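Local structure of aldehyde dehydrogenase family protein (Pseudomonas syringae pv. tomato, 5IUV) at residues Thr106-Lys111 against Ser196-Ile201; Gly118-Gly123 against Trp167-Met172. The protein probably oxidises indole-3-acetaldehyde to the auxin indole-3-acetic acid with NAD+ as electron acceptor, as an aldehyde dehydrogenase. All coordinates share one frame; numbering follows the deposited sequence.

Contact 1. Residues Thr106-Lys111 against Ser196-Ile201; sequences TLDMGK and SPLTAI
Asp108 reaches from the last turn of its helix to the start of helix 198-210, and its carboxylate carries nearly all of the contact. With CG anti to the backbone N (chi1 -154°), the side chain extends outward and brings OD2 to the amide of Leu198. The Leu198 N to Asp108 OD2 bond is 2.9 Å long, with 161° at the hydrogen, and the N-H comes in almost head-on, in line with the CG-OD2 bond. Water 1 donates a second bond to Asp108 OD2 at 2.6 Å and accepts one from Thr199 N at 3.1 Å, so one carboxylate oxygen serves two successive amides of the first helical turn, one directly and one through water. A negative group at this end would also be expected to interact favourably with the helix dipole. The strand that ends at Lys191 belongs to the Rossmann-type sheet of the NAD-binding domain, and Asp108 ties helix 98-109 to the start of the helix that follows this strand. Carbon atoms press round the carboxylate: Pro197 CD lies 3.4 Å from Asp108 OD2, while the Leu198 side chain, CG anti to its carbonyl carbon (chi1 -64°), crosses the carboxylate at a slant, its CB and CG each 3.2 Å from Asp108 OD2. Cys39 of strand 36-40 touches Asp108, Pro197 and Leu198. Met109 adds only a light touch, its CG 4.3 Å from Ser196 CB, before its chain curls back and SD accepts a weak bond from Lys111 N at 3.6 Å.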
loop_
_atom_site.group_PDB
_atom_site.type_symbol
_atom_site.label_atom_id
_atom_site.label_comp_id
_atom_site.label_asym_id
_atom_site.label_seq_id
_atom_site.Cartn_x
_atom_site.Cartn_y
_atom_site.Cartn_z
ATOM N N THR A 106 -7.833 38.751 7.151
ATOM C CA THR A 106 -8.036 39.871 6.245
ATOM C C THR A 106 -7.379 41.150 6.764
ATOM O O THR A 106 -6.690 41.841 6.019
ATOM C CB THR A 106 -9.538 40.111 6.005
ATOM O OG1 THR A 106 -10.032 39.086 5.134
ATOM C CG2 THR A 106 -9.790 41.482 5.366
ATOM N N LEU A 107 -7.583 41.461 8.039
ATOM C CA LEU A 107 -6.964 42.644 8.635
ATOM C C LEU A 107 -5.441 42.529 8.670
ATOM O O LEU A 107 -4.732 43.512 8.460
ATOM C CB LEU A 107 -7.503 42.878 10.051
ATOM C CG LEU A 107 -8.981 43.265 10.140
ATOM C CD1 LEU A 107 -9.441 43.284 11.588
ATOM C CD2 LEU A 107 -9.208 44.621 9.467
ATOM N N ASP A 108 -4.945 41.325 8.927
ATOM C CA ASP A 108 -3.512 41.110 9.123
ATOM C C ASP A 108 -2.718 41.265 7.826
ATOM O O ASP A 108 -1.686 41.935 7.798
ATOM C CB ASP A 108 -3.275 39.721 9.717
ATOM C CG ASP A 108 -1.993 39.622 10.503
ATOM O OD1 ASP A 108 -1.175 40.576 10.484
ATOM O OD2 ASP A 108 -1.799 38.558 11.128
ATOM N N MET A 109 -3.185 40.642 6.748
ATOM C CA MET A 109 -2.383 40.636 5.528
ATOM C C MET A 109 -3.141 41.032 4.257
ATOM O O MET A 109 -2.585 40.971 3.163
ATOM C CB MET A 109 -1.722 39.258 5.353
ATOM C CG MET A 109 -2.661 38.063 5.502
ATOM S SD MET A 109 -3.752 37.864 4.087
ATOM C CE MET A 109 -2.562 37.685 2.752
ATOM N N GLY A 110 -4.404 41.423 4.401
ATOM C CA GLY A 110 -5.082 42.149 3.342
ATOM C C GLY A 110 -5.924 41.412 2.317
ATOM O O GLY A 110 -6.444 42.046 1.406
ATOM N N LYS A 111 -6.078 40.097 2.437
ATOM C CA LYS A 111 -6.861 39.374 1.431
ATOM C C LYS A 111 -8.362 39.629 1.646
ATOM O O LYS A 111 -8.780 39.960 2.753
ATOM C CB LYS A 111 -6.536 37.872 1.457
ATOM C CG LYS A 111 -7.155 37.100 2.597
ATOM C CD LYS A 111 -6.933 35.607 2.401
ATOM C CE LYS A 111 -5.449 35.287 2.286
ATOM N NZ LYS A 111 -5.221 33.937 1.732
ATOM N N SER A 196 2.171 38.319 9.371
ATOM C CA SER A 196 0.839 37.762 9.596
ATOM C C SER A 196 0.778 36.840 10.815
ATOM O O SER A 196 0.486 35.651 10.680
ATOM C CB SER A 196 0.379 36.998 8.354
ATOM O OG SER A 196 1.242 35.902 8.096
ATOM N N PRO A 197 1.045 37.383 12.015
ATOM C CA PRO A 197 1.145 36.528 13.202
ATOM C C PRO A 197 -0.200 36.180 13.826
ATOM O O PRO A 197 -0.265 35.254 14.615
ATOM C CB PRO A 197 1.956 37.387 14.178
ATOM C CG PRO A 197 1.561 38.781 13.827
ATOM C CD PRO A 197 1.342 38.794 12.329
ATOM N N LEU A 198 -1.247 36.922 13.494
ATOM C CA LEU A 198 -2.434 36.953 14.348
ATOM C C LEU A 198 -3.228 35.645 14.436
ATOM O O LEU A 198 -3.596 35.237 15.541
ATOM C CB LEU A 198 -3.361 38.085 13.901
ATOM C CG LEU A 198 -2.773 39.494 14.058
ATOM C CD1 LEU A 198 -3.826 40.555 13.756
ATOM C CD2 LEU A 198 -2.174 39.695 15.451
ATOM N N THR A 199 -3.507 34.986 13.314
ATOM C CA THR A 199 -4.328 33.773 13.392
ATOM C C THR A 199 -3.597 32.613 14.077
ATOM O O THR A 199 -4.212 31.844 14.817
ATOM C CB THR A 199 -4.845 33.304 11.999
ATOM O OG1 THR A 199 -3.768 33.228 11.060
ATOM C CG2 THR A 199 -5.911 34.266 11.481
ATOM N N ALA A 200 -2.293 32.493 13.841
ATOM C CA ALA A 200 -1.481 31.502 14.546
ATOM C C ALA A 200 -1.545 31.705 16.058
ATOM O O ALA A 200 -1.702 30.750 16.816
ATOM C CB ALA A 200 -0.035 31.563 14.075
ATOM N N ILE A 201 -1.415 32.953 16.495
ATOM C CA ILE A 201 -1.497 33.269 17.912
ATOM C C ILE A 201 -2.853 32.850 18.471
ATOM O O ILE A 201 -2.944 32.264 19.552
ATOM C CB ILE A 201 -1.261 34.782 18.157
ATOM C CG1 ILE A 201 0.220 35.124 17.950
ATOM C CG2 ILE A 201 -1.710 35.194 19.557
ATOM C CD1 ILE A 201 0.508 36.622 17.934
HETATM O O HOH W 1 -2.960 36.259 10.553
#

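Contact 2. Residues Gly118-Gly123 against Trp167-Met172; sequences GVDIPG and WNFPLM. With NAD (nicotinamide-adenine-dinucleotide), chain C.
The Phe169 ring presents its edge to Asp120: OD2 lies near the ring plane, 3.4 Å from Phe169 CD1, and carboxylate and ring planes are 25° apart. At the other flat group, the Trp167 indole, a phosphate oxygen of NAD sits at the edge, where Trp167 NE1 gives NAD O1N a weak hydrogen bond of 3.0 Å, bent to 137°; the ring of Phe403 meets the indole steeply. Trp167 and Asn168 belong to the loop between the long strand 149-164 and helix 170-183 of the Rossmann-type NAD-binding domain, and Phe169 is the N-cap residue of that helix. The Asn168 carboxamide lies by the nicotinamide, with OD1 3.2 Å from NAD C5N. Asp120 OD2 is engaged by Lys111 NZ in a salt bridge, and also accepts a bond from water 2, which in turn accepts one from Met172 N. Farther along, helices 113-134 and 170-183 pack through aliphatic groups. Leu171, with CG anti to its backbone N, sends CD2 to within 3.5 Å of Ile121 CD1. Met172 extends to SD and then bends at chi3 (-41°), which lays CE against the backbone of helix 113-134, 3.5 Å from Asp120 CA and 3.6 Å from Val119 O.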
loop_
_atom_site.group_PDB
_atom_site.type_symbol
_atom_site.label_atom_id
_atom_site.label_comp_id
_atom_site.label_asym_id
_atom_site.label_seq_id
_atom_site.Cartn_x
_atom_site.Cartn_y
_atom_site.Cartn_z
ATOM N N GLY A 118 -14.327 32.008 2.864
ATOM C CA GLY A 118 -14.697 30.944 1.946
ATOM C C GLY A 118 -13.591 29.972 1.569
ATOM O O GLY A 118 -13.868 28.827 1.220
ATOM N N VAL A 119 -12.339 30.409 1.631
ATOM C CA VAL A 119 -11.244 29.539 1.214
ATOM C C VAL A 119 -10.303 29.197 2.364
ATOM O O VAL A 119 -10.069 28.020 2.647
ATOM C CB VAL A 119 -10.435 30.174 0.056
ATOM C CG1 VAL A 119 -9.239 29.298 -0.315
ATOM C CG2 VAL A 119 -11.330 30.390 -1.153
ATOM N N ASP A 120 -9.777 30.219 3.032
ATOM C CA ASP A 120 -8.727 30.017 4.032
ATOM C C ASP A 120 -9.156 29.251 5.279
ATOM O O ASP A 120 -8.549 28.231 5.618
ATOM C CB ASP A 120 -8.147 31.363 4.452
ATOM C CG ASP A 120 -7.411 32.046 3.326
ATOM O OD1 ASP A 120 -8.080 32.440 2.345
ATOM O OD2 ASP A 120 -6.167 32.182 3.426
ATOM N N ILE A 121 -10.179 29.740 5.970
ATOM C CA ILE A 121 -10.620 29.069 7.188
ATOM C C ILE A 121 -11.108 27.636 6.887
ATOM O O ILE A 121 -10.632 26.698 7.517
ATOM C CB ILE A 121 -11.732 29.862 7.933
ATOM C CG1 ILE A 121 -11.315 31.316 8.192
ATOM C CG2 ILE A 121 -12.143 29.139 9.210
ATOM C CD1 ILE A 121 -9.931 31.518 8.711
ATOM N N PRO A 122 -12.037 27.452 5.922
ATOM C CA PRO A 122 -12.440 26.071 5.618
ATOM C C PRO A 122 -11.288 25.185 5.148
ATOM O O PRO A 122 -11.296 23.982 5.416
ATOM C CB PRO A 122 -13.466 26.245 4.491
ATOM C CG PRO A 122 -14.004 27.604 4.677
ATOM C CD PRO A 122 -12.832 28.418 5.138
ATOM N N GLY A 123 -10.321 25.775 4.446
ATOM C CA GLY A 123 -9.168 25.035 3.960
ATOM C C GLY A 123 -8.257 24.589 5.088
ATOM O O GLY A 123 -7.737 23.470 5.070
ATOM N N TRP A 167 3.188 34.410 4.912
ATOM C CA TRP A 167 2.074 35.313 5.188
ATOM C C TRP A 167 0.936 35.265 4.166
ATOM O O TRP A 167 -0.092 35.905 4.374
ATOM C CB TRP A 167 2.595 36.752 5.291
ATOM C CG TRP A 167 3.430 37.160 4.106
ATOM C CD1 TRP A 167 4.794 37.185 4.034
ATOM C CD2 TRP A 167 2.954 37.579 2.819
ATOM N NE1 TRP A 167 5.195 37.607 2.789
ATOM C CE2 TRP A 167 4.087 37.848 2.022
ATOM C CE3 TRP A 167 1.683 37.752 2.266
ATOM C CZ2 TRP A 167 3.986 38.281 0.704
ATOM C CZ3 TRP A 167 1.584 38.175 0.951
ATOM C CH2 TRP A 167 2.729 38.443 0.187
ATOM N N ASN A 168 1.092 34.525 3.066
ATOM C CA ASN A 168 0.104 34.640 1.991
ATOM C C ASN A 168 -1.153 33.806 2.246
ATOM O O ASN A 168 -2.247 34.194 1.830
ATOM C CB ASN A 168 0.718 34.278 0.637
ATOM C CG ASN A 168 1.128 32.823 0.545
ATOM O OD1 ASN A 168 1.631 32.240 1.508
ATOM N ND2 ASN A 168 0.917 32.226 -0.623
ATOM N N PHE A 169 -0.993 32.673 2.922
ATOM C CA PHE A 169 -2.121 31.911 3.461
ATOM C C PHE A 169 -1.799 31.513 4.900
ATOM O O PHE A 169 -1.529 30.340 5.163
ATOM C CB PHE A 169 -2.409 30.649 2.640
ATOM C CG PHE A 169 -2.845 30.906 1.228
ATOM C CD1 PHE A 169 -4.182 31.095 0.922
ATOM C CD2 PHE A 169 -1.922 30.905 0.192
ATOM C CE1 PHE A 169 -4.587 31.318 -0.387
ATOM C CE2 PHE A 169 -2.322 31.118 -1.117
ATOM C CZ PHE A 169 -3.655 31.322 -1.406
ATOM N N PRO A 170 -1.830 32.479 5.833
ATOM C CA PRO A 170 -1.277 32.273 7.182
ATOM C C PRO A 170 -1.868 31.072 7.912
ATOM O O PRO A 170 -1.128 30.183 8.342
ATOM C CB PRO A 170 -1.637 33.575 7.918
ATOM C CG PRO A 170 -1.821 34.583 6.843
ATOM C CD PRO A 170 -2.388 33.834 5.666
ATOM N N LEU A 171 -3.188 31.036 8.049
ATOM C CA LEU A 171 -3.808 29.931 8.779
ATOM C C LEU A 171 -3.753 28.629 7.985
ATOM O O LEU A 171 -3.443 27.569 8.538
ATOM C CB LEU A 171 -5.256 30.261 9.147
ATOM C CG LEU A 171 -5.983 29.141 9.906
ATOM C CD1 LEU A 171 -5.250 28.806 11.195
ATOM C CD2 LEU A 171 -7.417 29.527 10.209
ATOM N N MET A 172 -4.052 28.694 6.692
ATOM C CA MET A 172 -4.106 27.475 5.901
ATOM C C MET A 172 -2.745 26.783 5.823
ATOM O O MET A 172 -2.672 25.570 5.992
ATOM C CB MET A 172 -4.625 27.744 4.490
ATOM C CG MET A 172 -5.000 26.456 3.772
ATOM S SD MET A 172 -5.486 26.650 2.046
ATOM C CE MET A 172 -6.477 28.128 2.115
HETATM P PA NAD C . 10.286 34.203 3.444
HETATM O O1A NAD C . 11.229 33.221 2.861
HETATM O O2A NAD C . 10.820 35.621 3.492
HETATM O O5B NAD C . 9.864 33.758 4.898
HETATM C C5B NAD C . 8.987 32.657 5.215
HETATM C C4B NAD C . 9.060 32.449 6.707
HETATM O O4B NAD C . 10.436 32.229 7.084
HETATM C C3B NAD C . 8.554 33.582 7.606
HETATM O O3B NAD C . 7.913 33.062 8.765
HETATM C C2B NAD C . 9.841 34.319 7.981
HETATM O O2B NAD C . 9.718 35.037 9.205
HETATM C C1B NAD C . 10.815 33.149 8.086
HETATM N N9A NAD C . 12.233 33.457 7.918
HETATM C C8A NAD C . 12.791 34.511 7.245
HETATM N N7A NAD C . 14.096 34.583 7.344
HETATM C C5A NAD C . 14.426 33.477 8.123
HETATM C C6A NAD C . 15.664 32.955 8.550
HETATM N N6A NAD C . 16.844 33.537 8.309
HETATM N N1A NAD C . 15.644 31.805 9.266
HETATM C C2A NAD C . 14.465 31.240 9.547
HETATM N N3A NAD C . 13.237 31.648 9.211
HETATM C C4A NAD C . 13.287 32.778 8.482
HETATM O O3 NAD C . 8.932 34.206 2.581
HETATM P PN NAD C . 7.575 35.061 2.641
HETATM O O1N NAD C . 7.888 36.389 2.061
HETATM O O2N NAD C . 7.021 34.988 4.013
HETATM O O5D NAD C . 6.590 34.218 1.708
HETATM C C5D NAD C . 6.605 34.332 0.268
HETATM C C4D NAD C . 7.295 33.114 -0.292
HETATM O O4D NAD C . 6.581 31.925 0.121
HETATM C C3D NAD C . 7.338 33.037 -1.813
HETATM O O3D NAD C . 8.644 32.670 -2.244
HETATM C C2D NAD C . 6.298 31.950 -2.109
HETATM O O2D NAD C . 6.489 31.206 -3.308
HETATM C C1D NAD C . 6.470 30.997 -0.903
HETATM N N1N NAD C . 5.220 30.148 -0.708
HETATM C C2N NAD C . 5.381 28.768 -0.982
HETATM C C3N NAD C . 4.320 27.900 -0.776
HETATM C C7N NAD C . 4.398 26.432 -1.116
HETATM O O7N NAD C . 5.369 25.998 -1.770
HETATM N N7N NAD C . 3.373 25.679 -0.800
HETATM C C4N NAD C . 3.106 28.419 -0.322
HETATM C C5N NAD C . 2.962 29.783 -0.091
HETATM C C6N NAD C . 4.037 30.634 -0.286
HETATM O O HOH W 2 -4.903 31.182 5.385
#

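Overall arrangement
Contacts 1 and 2 lie about 10 Å apart, centre to centre, and along the chain contact 2 is nested inside the loop that contact 1 closes. Helices 98-109 and 113-134, consecutive in sequence, supply one side of each contact, and the other sides come from the segments that follow strands 149-164 and 187-191 of the Rossmann-type sheet: the start of helix 170-183 in contact 2, that of helix 198-210 in contact 1. Lys111, from the end of contact 1, reaches into contact 2 and probably bonds Asn168 O, which brings it to the region where NAD is bound and where indole-3-acetate binds in other structures of this protein. Separately, Ser196 of segment 196-201 touches Trp167 of the cofactor loop.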